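Local structure of LPS-assembly lipoprotein LptE (Acinetobacter baumannii, 5TSE) at residues A[32-37]-A[121-126]; A[58-63]-A[108-113]; A[76-81]-A[136-141]; A[96-101]-A[115-120]. The protein probably works with LptD to assemble lipopolysaccharide at the surface of the outer membrane, binding lipopolysaccharide and supporting the proper assembly of LptD. All coordinates share one frame; numbering follows the deposited sequence.

Interaction 1. Residues A[32-37]-A[121-126]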
loop_
_atom_site.group_PDB
_atom_site.type_symbol
_atom_site.label_atom_id
_atom_site.label_comp_id
_atom_site.label_asym_id
_atom_site.label_seq_id
_atom_site.Cartn_x
_atom_site.Cartn_y
_atom_site.Cartn_z
ATOM N N LYS A 32 -3.806 -3.036 8.659
ATOM C CA LYS A 32 -3.954 -3.392 10.064
ATOM C C LYS A 32 -3.720 -4.875 10.326
ATOM O O LYS A 32 -2.940 -5.216 11.220
ATOM C CB LYS A 32 -5.319 -2.942 10.605
ATOM C CG LYS A 32 -5.424 -1.437 10.797
ATOM C CD LYS A 32 -6.796 -1.018 11.306
ATOM C CE LYS A 32 -6.844 0.481 11.561
ATOM N NZ LYS A 32 -8.193 0.943 11.979
ATOM N N VAL A 33 -4.363 -5.752 9.550
ATOM C CA VAL A 33 -4.183 -7.204 9.758
ATOM C C VAL A 33 -2.710 -7.599 9.618
ATOM O O VAL A 33 -2.165 -8.273 10.491
ATOM C CB VAL A 33 -5.089 -8.090 8.851
ATOM C CG1 VAL A 33 -6.560 -7.747 9.067
ATOM C CG2 VAL A 33 -4.747 -7.960 7.373
ATOM N N TYR A 34 -2.061 -7.121 8.558
ATOM C CA TYR A 34 -0.656 -7.446 8.294
ATOM C C TYR A 34 0.330 -6.780 9.266
ATOM O O TYR A 34 1.291 -7.421 9.694
ATOM C CB TYR A 34 -0.283 -7.169 6.819
ATOM C CG TYR A 34 -1.124 -7.964 5.844
ATOM C CD1 TYR A 34 -1.215 -9.352 5.952
ATOM C CD2 TYR A 34 -1.780 -7.356 4.783
ATOM C CE1 TYR A 34 -1.968 -10.103 5.067
ATOM C CE2 TYR A 34 -2.540 -8.101 3.888
ATOM C CZ TYR A 34 -2.628 -9.480 4.037
ATOM O OH TYR A 34 -3.365 -10.255 3.158
ATOM N N LEU A 35 0.114 -5.513 9.607
ATOM C CA LEU A 35 0.990 -4.841 10.578
ATOM C C LEU A 35 0.965 -5.569 11.916
ATOM O O LEU A 35 2.025 -5.883 12.464
ATOM C CB LEU A 35 0.604 -3.368 10.774
ATOM C CG LEU A 35 1.011 -2.394 9.657
ATOM C CD1 LEU A 35 0.319 -1.062 9.837
ATOM C CD2 LEU A 35 2.528 -2.212 9.609
ATOM N N THR A 36 -0.238 -5.846 12.428
ATOM C CA THR A 36 -0.393 -6.541 13.720
ATOM C C THR A 36 0.248 -7.935 13.666
ATOM O O THR A 36 0.946 -8.341 14.593
ATOM C CB THR A 36 -1.871 -6.598 14.188
ATOM O OG1 THR A 36 -2.711 -7.051 13.118
ATOM C CG2 THR A 36 -2.345 -5.231 14.599
ATOM N N ALA A 37 0.056 -8.629 12.549
ATOM C CA ALA A 37 0.652 -9.949 12.343
ATOM C C ALA A 37 2.192 -9.916 12.503
ATOM O O ALA A 37 2.779 -10.840 13.065
ATOM C CB ALA A 37 0.257 -10.489 10.977
ATOM N N VAL A 121 -4.617 -6.642 -5.759
ATOM C CA VAL A 121 -3.642 -5.539 -5.862
ATOM C C VAL A 121 -3.485 -4.813 -4.526
ATOM O O VAL A 121 -2.368 -4.571 -4.075
ATOM C CB VAL A 121 -4.028 -4.532 -6.987
ATOM C CG1 VAL A 121 -3.271 -3.211 -6.856
ATOM C CG2 VAL A 121 -3.816 -5.152 -8.372
ATOM N N ILE A 122 -4.610 -4.451 -3.922
ATOM C CA ILE A 122 -4.611 -3.770 -2.619
ATOM C C ILE A 122 -3.907 -4.640 -1.585
ATOM O O ILE A 122 -3.004 -4.183 -0.892
ATOM C CB ILE A 122 -6.047 -3.455 -2.151
ATOM C CG1 ILE A 122 -6.641 -2.381 -3.052
ATOM C CG2 ILE A 122 -6.052 -2.981 -0.694
ATOM C CD1 ILE A 122 -8.102 -2.069 -2.796
ATOM N N ASP A 123 -4.308 -5.900 -1.521
ATOM C CA ASP A 123 -3.719 -6.868 -0.594
ATOM C C ASP A 123 -2.200 -6.957 -0.796
ATOM O O ASP A 123 -1.437 -6.819 0.149
ATOM C CB ASP A 123 -4.346 -8.237 -0.814
ATOM C CG ASP A 123 -3.966 -9.212 0.248
ATOM O OD1 ASP A 123 -4.346 -8.968 1.416
ATOM O OD2 ASP A 123 -3.322 -10.231 -0.077
ATOM N N ASP A 124 -1.785 -7.166 -2.046
ATOM C CA ASP A 124 -0.368 -7.250 -2.438
ATOM C C ASP A 124 0.362 -6.022 -1.917
ATOM O O ASP A 124 1.371 -6.139 -1.216
ATOM C CB ASP A 124 -0.287 -7.358 -3.990
ATOM C CG ASP A 124 1.171 -7.381 -4.560
ATOM O OD1 ASP A 124 2.109 -6.871 -3.920
ATOM O OD2 ASP A 124 1.361 -7.886 -5.692
ATOM N N LEU A 125 -0.176 -4.844 -2.211
ATOM C CA LEU A 125 0.451 -3.607 -1.773
ATOM C C LEU A 125 0.496 -3.481 -0.244
ATOM O O LEU A 125 1.494 -3.037 0.291
ATOM C CB LEU A 125 -0.220 -2.388 -2.409
ATOM C CG LEU A 125 0.459 -1.042 -2.137
ATOM C CD1 LEU A 125 1.946 -1.100 -2.487
ATOM C CD2 LEU A 125 -0.217 0.070 -2.909
ATOM N N ALA A 126 -0.561 -3.894 0.455
ATOM C CA ALA A 126 -0.562 -3.841 1.928
ATOM C C ALA A 126 0.619 -4.647 2.496
ATOM O O ALA A 126 1.295 -4.211 3.447
ATOM C CB ALA A 126 -1.887 -4.362 2.491
#

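Interaction 2. Residues A[58-63]-A[108-113]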
loop_
_atom_site.group_PDB
_atom_site.type_symbol
_atom_site.label_atom_id
_atom_site.label_comp_id
_atom_site.label_asym_id
_atom_site.label_seq_id
_atom_site.Cartn_x
_atom_site.Cartn_y
_atom_site.Cartn_z
ATOM N N PRO A 58 -4.842 5.006 -7.483
ATOM C CA PRO A 58 -5.247 3.836 -8.251
ATOM C C PRO A 58 -5.197 4.225 -9.709
ATOM O O PRO A 58 -5.248 5.408 -10.015
ATOM C CB PRO A 58 -6.686 3.584 -7.814
ATOM C CG PRO A 58 -7.184 4.912 -7.372
ATOM C CD PRO A 58 -6.001 5.730 -6.932
ATOM N N ARG A 59 -5.127 3.253 -10.604
ATOM C CA ARG A 59 -5.047 3.576 -12.014
ATOM C C ARG A 59 -5.544 2.389 -12.832
ATOM O O ARG A 59 -5.360 1.233 -12.455
ATOM C CB ARG A 59 -3.591 3.962 -12.298
ATOM C CG ARG A 59 -3.209 4.534 -13.649
ATOM C CD ARG A 59 -1.874 5.251 -13.452
ATOM N NE ARG A 59 -1.172 5.612 -14.684
ATOM C CZ ARG A 59 -0.139 4.947 -15.213
ATOM N NH1 ARG A 59 0.408 5.390 -16.340
ATOM N NH2 ARG A 59 0.364 3.853 -14.637
ATOM N N ARG A 60 -6.248 2.689 -13.910
ATOM C CA ARG A 60 -6.775 1.676 -14.798
ATOM C C ARG A 60 -6.284 1.985 -16.208
ATOM O O ARG A 60 -6.917 2.744 -16.931
ATOM C CB ARG A 60 -8.304 1.659 -14.735
ATOM C CG ARG A 60 -8.963 0.616 -15.630
ATOM C CD ARG A 60 -10.473 0.689 -15.511
ATOM N NE ARG A 60 -11.120 -0.399 -16.240
ATOM C CZ ARG A 60 -11.459 -0.378 -17.531
ATOM N NH1 ARG A 60 -11.220 0.692 -18.295
ATOM N NH2 ARG A 60 -12.053 -1.450 -18.065
ATOM N N GLN A 61 -5.141 1.409 -16.577
ATOM C CA GLN A 61 -4.553 1.609 -17.911
ATOM C C GLN A 61 -5.076 0.658 -18.954
ATOM O O GLN A 61 -5.198 -0.536 -18.694
ATOM C CB GLN A 61 -3.054 1.322 -17.920
ATOM C CG GLN A 61 -2.121 2.350 -17.366
ATOM C CD GLN A 61 -0.676 1.938 -17.622
ATOM O OE1 GLN A 61 -0.282 0.807 -17.321
ATOM N NE2 GLN A 61 0.120 2.849 -18.169
ATOM N N LEU A 62 -5.311 1.186 -20.149
ATOM C CA LEU A 62 -5.707 0.398 -21.292
ATOM C C LEU A 62 -4.451 0.406 -22.159
ATOM O O LEU A 62 -4.022 1.455 -22.618
ATOM C CB LEU A 62 -6.910 1.019 -22.006
ATOM C CG LEU A 62 -8.145 1.152 -21.097
ATOM C CD1 LEU A 62 -9.289 1.852 -21.807
ATOM C CD2 LEU A 62 -8.601 -0.208 -20.578
ATOM N N LEU A 63 -3.843 -0.759 -22.347
ATOM C CA LEU A 63 -2.611 -0.870 -23.121
ATOM C C LEU A 63 -2.771 -1.627 -24.427
ATOM O O LEU A 63 -3.058 -2.822 -24.433
ATOM C CB LEU A 63 -1.538 -1.564 -22.290
ATOM C CG LEU A 63 -1.106 -0.858 -21.011
ATOM C CD1 LEU A 63 -0.103 -1.736 -20.289
ATOM C CD2 LEU A 63 -0.522 0.528 -21.281
ATOM N N ASN A 108 -18.957 -8.830 -20.547
ATOM C CA ASN A 108 -19.901 -8.883 -19.420
ATOM C C ASN A 108 -19.207 -9.180 -18.091
ATOM O O ASN A 108 -19.539 -8.589 -17.060
ATOM C CB ASN A 108 -20.964 -9.962 -19.663
ATOM C CG ASN A 108 -21.803 -9.698 -20.901
ATOM O OD1 ASN A 108 -21.705 -8.637 -21.527
ATOM N ND2 ASN A 108 -22.641 -10.668 -21.261
ATOM N N THR A 109 -18.225 -10.080 -18.141
ATOM C CA THR A 109 -17.474 -10.521 -16.962
ATOM C C THR A 109 -16.481 -9.494 -16.384
ATOM O O THR A 109 -16.035 -9.638 -15.247
ATOM C CB THR A 109 -16.703 -11.805 -17.295
ATOM O OG1 THR A 109 -15.719 -11.523 -18.294
ATOM C CG2 THR A 109 -17.655 -12.891 -17.809
ATOM N N GLU A 110 -16.132 -8.488 -17.186
ATOM C CA GLU A 110 -15.207 -7.400 -16.811
ATOM C C GLU A 110 -15.260 -6.951 -15.347
ATOM O O GLU A 110 -14.243 -6.872 -14.674
ATOM C CB GLU A 110 -15.522 -6.187 -17.700
ATOM C CG GLU A 110 -14.786 -4.901 -17.356
ATOM C CD GLU A 110 -15.129 -3.740 -18.276
ATOM O OE1 GLU A 110 -15.784 -3.942 -19.322
ATOM O OE2 GLU A 110 -14.726 -2.613 -17.946
ATOM N N ASN A 111 -16.463 -6.638 -14.887
ATOM C CA ASN A 111 -16.701 -6.157 -13.527
ATOM C C ASN A 111 -16.292 -7.169 -12.448
ATOM O O ASN A 111 -15.684 -6.792 -11.448
ATOM C CB ASN A 111 -18.175 -5.756 -13.398
ATOM C CG ASN A 111 -18.552 -4.590 -14.327
ATOM O OD1 ASN A 111 -17.740 -3.688 -14.572
ATOM N ND2 ASN A 111 -19.792 -4.593 -14.827
ATOM N N GLN A 112 -16.629 -8.444 -12.654
ATOM C CA GLN A 112 -16.241 -9.497 -11.716
ATOM C C GLN A 112 -14.732 -9.658 -11.721
ATOM O O GLN A 112 -14.114 -9.718 -10.676
ATOM C CB GLN A 112 -16.838 -10.842 -12.097
ATOM C CG GLN A 112 -18.342 -10.916 -12.097
ATOM C CD GLN A 112 -18.849 -12.322 -12.407
ATOM O OE1 GLN A 112 -18.068 -13.232 -12.723
ATOM N NE2 GLN A 112 -20.162 -12.507 -12.307
ATOM N N GLN A 113 -14.159 -9.757 -12.919
ATOM C CA GLN A 113 -12.715 -9.908 -13.096
ATOM C C GLN A 113 -11.946 -8.762 -12.480
ATOM O O GLN A 113 -10.969 -8.987 -11.769
ATOM C CB GLN A 113 -12.359 -9.947 -14.580
ATOM C CG GLN A 113 -12.869 -11.168 -15.325
ATOM C CD GLN A 113 -12.550 -11.118 -16.809
ATOM O OE1 GLN A 113 -12.561 -10.051 -17.424
ATOM N NE2 GLN A 113 -12.285 -12.282 -17.396
#

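Interaction 3. Residues A[76-81]-A[136-141]. With FMT (formic acid), chain D.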
loop_
_atom_site.group_PDB
_atom_site.type_symbol
_atom_site.label_atom_id
_atom_site.label_comp_id
_atom_site.label_asym_id
_atom_site.label_seq_id
_atom_site.Cartn_x
_atom_site.Cartn_y
_atom_site.Cartn_z
ATOM N N VAL A 76 1.504 3.769 -4.082
ATOM C CA VAL A 76 1.482 4.470 -2.783
ATOM C C VAL A 76 2.853 5.009 -2.370
ATOM O O VAL A 76 3.857 4.306 -2.454
ATOM C CB VAL A 76 0.935 3.565 -1.640
ATOM C CG1 VAL A 76 1.148 4.204 -0.273
ATOM C CG2 VAL A 76 -0.536 3.279 -1.834
ATOM N N THR A 77 2.870 6.267 -1.934
ATOM C CA THR A 77 4.075 6.915 -1.419
ATOM C C THR A 77 3.818 7.106 0.069
ATOM O O THR A 77 2.762 7.591 0.473
ATOM C CB THR A 77 4.370 8.253 -2.119
ATOM O OG1 THR A 77 4.591 8.020 -3.524
ATOM C CG2 THR A 77 5.614 8.927 -1.525
ATOM N N PHE A 78 4.763 6.695 0.895
ATOM C CA PHE A 78 4.603 6.822 2.330
ATOM C C PHE A 78 5.939 7.023 3.029
ATOM O O PHE A 78 6.993 6.657 2.508
ATOM C CB PHE A 78 3.934 5.569 2.883
ATOM C CG PHE A 78 4.820 4.360 2.876
ATOM C CD1 PHE A 78 4.942 3.571 1.735
ATOM C CD2 PHE A 78 5.534 4.000 4.019
ATOM C CE1 PHE A 78 5.761 2.454 1.730
ATOM C CE2 PHE A 78 6.356 2.879 4.020
ATOM C CZ PHE A 78 6.471 2.106 2.875
ATOM N N GLN A 79 5.877 7.582 4.229
ATOM C CA GLN A 79 7.063 7.809 5.030
ATOM C C GLN A 79 6.667 7.745 6.485
ATOM O O GLN A 79 5.548 8.106 6.835
ATOM C CB GLN A 79 7.671 9.176 4.709
ATOM C CG GLN A 79 6.837 10.372 5.142
ATOM C CD GLN A 79 7.366 11.705 4.625
ATOM O OE1 GLN A 79 8.320 11.759 3.848
ATOM N NE2 GLN A 79 6.732 12.792 5.057
ATOM N N ILE A 80 7.569 7.269 7.331
ATOM C CA ILE A 80 7.294 7.231 8.757
ATOM C C ILE A 80 7.605 8.611 9.348
ATOM O O ILE A 80 8.598 9.250 8.993
ATOM C CB ILE A 80 8.154 6.202 9.507
ATOM C CG1 ILE A 80 8.011 4.805 8.904
ATOM C CG2 ILE A 80 7.767 6.172 10.983
ATOM C CD1 ILE A 80 6.636 4.202 9.028
ATOM N N GLU A 81 6.740 9.054 10.248
ATOM C CA GLU A 81 6.911 10.309 10.958
ATOM C C GLU A 81 6.637 10.023 12.411
ATOM O O GLU A 81 5.972 9.037 12.732
ATOM C CB GLU A 81 5.897 11.358 10.501
ATOM C CG GLU A 81 6.009 11.808 9.055
ATOM C CD GLU A 81 4.988 12.868 8.698
ATOM O OE1 GLU A 81 4.144 13.218 9.557
ATOM O OE2 GLU A 81 5.017 13.354 7.553
ATOM N N ASN A 136 12.783 -2.933 7.967
ATOM C CA ASN A 136 13.591 -1.703 8.053
ATOM C C ASN A 136 14.319 -1.409 6.744
ATOM O O ASN A 136 15.544 -1.242 6.726
ATOM C CB ASN A 136 14.607 -1.824 9.208
ATOM C CG ASN A 136 15.485 -0.589 9.360
ATOM O OD1 ASN A 136 15.058 0.533 9.103
ATOM N ND2 ASN A 136 16.727 -0.799 9.780
ATOM N N ARG A 137 13.555 -1.347 5.653
ATOM C CA ARG A 137 14.133 -1.103 4.341
ATOM C C ARG A 137 13.770 0.306 3.810
ATOM O O ARG A 137 13.656 0.507 2.602
ATOM C CB ARG A 137 13.689 -2.212 3.368
ATOM C CG ARG A 137 14.649 -2.414 2.202
ATOM C CD ARG A 137 15.898 -3.176 2.622
ATOM N NE ARG A 137 17.046 -2.884 1.762
ATOM C CZ ARG A 137 17.243 -3.357 0.531
ATOM N NH1 ARG A 137 18.342 -3.000 -0.140
ATOM N NH2 ARG A 137 16.350 -4.160 -0.049
ATOM N N LEU A 138 13.596 1.271 4.721
ATOM C CA LEU A 138 13.267 2.661 4.353
ATOM C C LEU A 138 14.460 3.575 4.682
ATOM O O LEU A 138 14.945 3.554 5.821
ATOM C CB LEU A 138 12.018 3.158 5.097
ATOM C CG LEU A 138 10.673 2.476 4.822
ATOM C CD1 LEU A 138 9.588 3.016 5.745
ATOM C CD2 LEU A 138 10.262 2.660 3.370
ATOM N N PRO A 139 14.932 4.387 3.700
ATOM C CA PRO A 139 16.077 5.271 3.967
ATOM C C PRO A 139 15.773 6.363 5.007
ATOM O O PRO A 139 14.729 7.031 4.915
ATOM C CB PRO A 139 16.378 5.906 2.590
ATOM C CG PRO A 139 15.583 5.127 1.595
ATOM C CD PRO A 139 14.403 4.594 2.340
ATOM N N LYS A 140 16.675 6.533 5.979
ATOM C CA LYS A 140 16.495 7.552 7.029
ATOM C C LYS A 140 16.434 8.988 6.468
ATOM O O LYS A 140 16.987 9.272 5.401
ATOM C CB LYS A 140 17.554 7.402 8.153
ATOM C CG LYS A 140 19.041 7.421 7.772
ATOM C CD LYS A 140 19.551 8.777 7.303
ATOM C CE LYS A 140 21.072 8.825 7.233
ATOM N NZ LYS A 140 21.721 8.714 8.572
ATOM N N ALA A 141 15.730 9.870 7.178
ATOM C CA ALA A 141 15.585 11.268 6.755
ATOM C C ALA A 141 16.931 11.986 6.789
ATOM O O ALA A 141 17.785 11.675 7.625
ATOM C CB ALA A 141 14.575 11.993 7.628
HETATM C C FMT D . 1.790 8.478 -6.100
HETATM O O1 FMT D . 2.736 8.396 -5.336
HETATM O O2 FMT D . 0.716 7.734 -5.865
#

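Interaction 4. Residues A[96-101]-A[115-120]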
loop_
_atom_site.group_PDB
_atom_site.type_symbol
_atom_site.label_atom_id
_atom_site.label_comp_id
_atom_site.label_asym_id
_atom_site.label_seq_id
_atom_site.Cartn_x
_atom_site.Cartn_y
_atom_site.Cartn_z
ATOM N N ALA A 96 1.629 -1.993 -7.081
ATOM C CA ALA A 96 1.209 -3.372 -7.322
ATOM C C ALA A 96 0.318 -3.320 -8.533
ATOM O O ALA A 96 -0.336 -2.308 -8.771
ATOM C CB ALA A 96 0.462 -3.935 -6.129
ATOM N N ALA A 97 0.276 -4.407 -9.295
ATOM C CA ALA A 97 -0.519 -4.428 -10.496
ATOM C C ALA A 97 -0.853 -5.815 -10.996
ATOM O O ALA A 97 -0.079 -6.744 -10.830
ATOM C CB ALA A 97 0.236 -3.684 -11.587
ATOM N N ARG A 98 -2.014 -5.927 -11.628
ATOM C CA ARG A 98 -2.449 -7.151 -12.274
ATOM C C ARG A 98 -3.149 -6.721 -13.551
ATOM O O ARG A 98 -3.760 -5.645 -13.591
ATOM C CB ARG A 98 -3.430 -7.937 -11.405
ATOM C CG ARG A 98 -2.876 -8.491 -10.112
ATOM C CD ARG A 98 -1.757 -9.490 -10.343
ATOM N NE ARG A 98 -1.385 -10.145 -9.087
ATOM C CZ ARG A 98 -0.581 -9.637 -8.154
ATOM N NH1 ARG A 98 -0.047 -8.422 -8.277
ATOM N NH2 ARG A 98 -0.326 -10.347 -7.057
ATOM N N SER A 99 -3.043 -7.529 -14.600
ATOM C CA SER A 99 -3.722 -7.229 -15.864
ATOM C C SER A 99 -4.260 -8.473 -16.527
ATOM O O SER A 99 -3.730 -9.555 -16.340
ATOM C CB SER A 99 -2.783 -6.522 -16.842
ATOM O OG SER A 99 -1.657 -7.314 -17.139
ATOM N N TYR A 100 -5.308 -8.296 -17.327
ATOM C CA TYR A 100 -5.916 -9.386 -18.076
ATOM C C TYR A 100 -6.081 -8.953 -19.546
ATOM O O TYR A 100 -6.003 -7.758 -19.873
ATOM C CB TYR A 100 -7.269 -9.780 -17.463
ATOM C CG TYR A 100 -8.352 -8.721 -17.547
ATOM C CD1 TYR A 100 -8.416 -7.689 -16.636
ATOM C CD2 TYR A 100 -9.329 -8.776 -18.533
ATOM C CE1 TYR A 100 -9.411 -6.733 -16.705
ATOM C CE2 TYR A 100 -10.330 -7.813 -18.614
ATOM C CZ TYR A 100 -10.365 -6.799 -17.689
ATOM O OH TYR A 100 -11.351 -5.835 -17.767
ATOM N N GLN A 101 -6.305 -9.924 -20.422
ATOM C CA GLN A 101 -6.497 -9.638 -21.839
ATOM C C GLN A 101 -7.930 -9.177 -22.082
ATOM O O GLN A 101 -8.871 -9.915 -21.798
ATOM C CB GLN A 101 -6.219 -10.882 -22.687
ATOM C CG GLN A 101 -6.409 -10.657 -24.194
ATOM C CD GLN A 101 -6.358 -11.933 -25.024
ATOM O OE1 GLN A 101 -6.021 -13.014 -24.527
ATOM N NE2 GLN A 101 -6.699 -11.809 -26.305
ATOM N N SER A 115 -12.955 -6.307 -10.182
ATOM C CA SER A 115 -13.053 -6.194 -8.725
ATOM C C SER A 115 -12.187 -7.289 -8.050
ATOM O O SER A 115 -11.602 -7.064 -7.002
ATOM C CB SER A 115 -14.507 -6.264 -8.277
ATOM O OG SER A 115 -15.101 -7.463 -8.708
ATOM N N TYR A 116 -12.114 -8.462 -8.682
ATOM C CA TYR A 116 -11.273 -9.584 -8.205
ATOM C C TYR A 116 -9.800 -9.221 -8.246
ATOM O O TYR A 116 -9.074 -9.420 -7.262
ATOM C CB TYR A 116 -11.537 -10.820 -9.078
ATOM C CG TYR A 116 -10.565 -11.996 -8.989
ATOM C CD1 TYR A 116 -10.701 -12.966 -8.004
ATOM C CD2 TYR A 116 -9.573 -12.178 -9.952
ATOM C CE1 TYR A 116 -9.846 -14.052 -7.945
ATOM C CE2 TYR A 116 -8.705 -13.265 -9.904
ATOM C CZ TYR A 116 -8.849 -14.209 -8.903
ATOM O OH TYR A 116 -8.007 -15.320 -8.849
ATOM N N LEU A 117 -9.349 -8.706 -9.391
ATOM C CA LEU A 117 -7.956 -8.318 -9.526
ATOM C C LEU A 117 -7.642 -7.128 -8.626
ATOM O O LEU A 117 -6.541 -7.063 -8.105
ATOM C CB LEU A 117 -7.568 -8.071 -10.988
ATOM C CG LEU A 117 -7.608 -9.320 -11.908
ATOM C CD1 LEU A 117 -7.481 -8.971 -13.386
ATOM C CD2 LEU A 117 -6.560 -10.347 -11.549
ATOM N N GLN A 118 -8.607 -6.233 -8.389
ATOM C CA GLN A 118 -8.357 -5.052 -7.522
ATOM C C GLN A 118 -8.112 -5.420 -6.072
ATOM O O GLN A 118 -7.227 -4.839 -5.432
ATOM C CB GLN A 118 -9.476 -4.006 -7.604
ATOM C CG GLN A 118 -9.486 -3.201 -8.897
ATOM C CD GLN A 118 -10.495 -2.050 -8.896
ATOM O OE1 GLN A 118 -11.342 -1.932 -7.999
ATOM N NE2 GLN A 118 -10.401 -1.192 -9.908
ATOM N N ARG A 119 -8.902 -6.362 -5.549
ATOM C CA ARG A 119 -8.701 -6.853 -4.163
ATOM C C ARG A 119 -7.315 -7.485 -3.999
ATOM O O ARG A 119 -6.666 -7.319 -2.961
ATOM C CB ARG A 119 -9.808 -7.828 -3.731
ATOM C CG ARG A 119 -11.114 -7.134 -3.344
ATOM C CD ARG A 119 -12.207 -8.096 -2.887
ATOM N NE ARG A 119 -12.934 -8.760 -3.986
ATOM C CZ ARG A 119 -12.616 -9.925 -4.568
ATOM N NH1 ARG A 119 -13.388 -10.391 -5.550
ATOM N NH2 ARG A 119 -11.543 -10.630 -4.200
ATOM N N ILE A 120 -6.846 -8.175 -5.038
ATOM C CA ILE A 120 -5.518 -8.794 -5.000
ATOM C C ILE A 120 -4.411 -7.719 -5.005
ATOM O O ILE A 120 -3.424 -7.843 -4.286
ATOM C CB ILE A 120 -5.343 -9.810 -6.145
ATOM C CG1 ILE A 120 -6.388 -10.927 -5.995
ATOM C CG2 ILE A 120 -3.934 -10.415 -6.128
ATOM C CD1 ILE A 120 -6.389 -11.960 -7.092
#

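Interaction 1. Residues A[32-37]-A[121-126]
The phenol of Y34 reaches across from helix 25-37 to the carboxylate of D123 on helix 110-134, and the Y34 hydroxyl donates to it. The modelled OH to OD1 separation of 2.4 Å is very short, so the exact length is doubtful. OD2 of D123 lies farther off, at a poor angle for a bond with the same hydroxyl. OD1 sits at the rim of the Y34 ring and in its plane, while the carboxylate is turned 58° from that plane. The two side chains cross at about a right angle. D123 places its CG anti to the backbone N (chi1 -170°), which lets OD1 meet the Y34 hydroxyl. Nearer the root of the ring, on the same edge, CD2 of Y34 packs against CB of A126 at 3.8 Å, and so small a residue lets the ring lie close to the helix. One ring face is covered within its own helix by CG2 of V33, 3.8 Å above the ring centre. Tyrosine suits this place because its ring packs while its hydroxyl meets an acid. The contact joins the chain's two helices, where A126 also touches L27 and Q30, and helix 110-134 lies in turn against the sheet through L125 on strands 68-81 and 92-101.

Interaction 2. Residues A[58-63]-A[108-113]
NH2 of R60 meets OE2 of E110 at 2.9 Å in a salt bridge that spans from strand 49-64 to the first part of helix 110-134. The backbones lie far apart, with 12.6 Å between the CA atoms of R60 and E110, so two long side chains are needed to close the distance. R60 puts its CG anti to the backbone N (chi1 -180°) and runs straight out to NE; E110 does likewise and is extended beyond CG. The chains meet at about a right angle, yet guanidinium and carboxylate are only 20° from coplanar. The fold here is a helix laid along one face of a mixed sheet, and R60 reaches it past the neighbouring strand 68-81, touching L72 there. One helical turn after E110, E114 takes the NE of R60, giving the guanidinium two acids four residues apart. Those two carboxylates come close to each other, a like-charge pairing that the arginine between strand and helix would tend to ease. E110 also rests on Y100 of strand 92-101.

Interaction 3. Residues A[76-81]-A[136-141]
Apolar contact joins F78 and I80 of strand 68-81 to L138, a residue of the tail behind helix 110-134. Both methyls of L138 lie against the end of the phenyl ring, the side chains crossing at about a right angle: CD1 is 3.7 Å from CE2 of F78, and CD2 is 3.9 Å from CZ of F78. The same CD1 reaches CG1 of I80 at 4.0 Å. F78 holds its CG between the backbone N and carbonyl carbon (chi1 71°), which lets the far end of the ring meet the tail. A branched leucine suits this place because both methyls can touch the ring while CD1 also meets I80. The tail is led here by a Schellman motif that ends the helix, with N136 at its positive-phi position. The side-chain polar bonds belong to T77, Q79 and E81, which alternate with F78 and I80. NE2 of Q79 donates to the anti lone pair of E81 OE2 (3.1 Å), an oxygen also paired with R52. OG1 of T77 donates to O1 of a formic acid (2.6 Å), probably from the crystallisation liquor.

Interaction 4. Residues A[96-101]-A[115-120]
This is a helix-on-strand contact in which R98 and Y100 of strand 92-101, an outermost strand of the sheet, pack against L117 and I120 of helix 110-134. The two segments run nearly antiparallel, at 158°, and their axes approach to 8.1 Å. L117 carries the apolar part with both methyls: CD1 touches CD1 of Y100 at 3.6 Å, while CD2 rests 4.0 Å from CB of R98. Leucine thus fits between R98 and Y100, two residues apart and so on the same face of the strand. The tyrosine hydroxyl bonds to E114 of the helix. The chain turns back from the strand into this helix, and the helix then lies over the same sheet face, with L117 also reaching L72 of strand 68-81. R98 bends at chi2 (-62°), which folds its guanidinium back along the strand. CG2 of I120 lies over one face of that group, 3.7 Å from NH2 of R98, so a methyl meets the flat side while the nitrogens can bond around the edge; arginine suits this partly exposed place because its stem packs and its charged end bonds. NH1 of R98 donates to O of A97 at 3.1 Å, lying above that carbonyl's plane, and also forms a salt bridge to D124, one turn on from I120.

In the fold
From the N terminus, helix 25-37 comes first, and interaction 1 closes the long loop from it to helix 110-134. Inside that loop lie interactions 2 and 4: the first joins strand 49-64 to the start of the long helix, the second joins strand 92-101 to its next turns. They cross each other along the chain and touch where Q113 and E110 meet Y100. Interaction 3, from strand 68-81 to the tail, crosses interactions 1 and 2 and encloses interaction 4; it lies on the other side of the chain's centre from 2 and 4. D124 bonds R98, joining 1 to 4, while L125 packs on V76, joining 1 to 3.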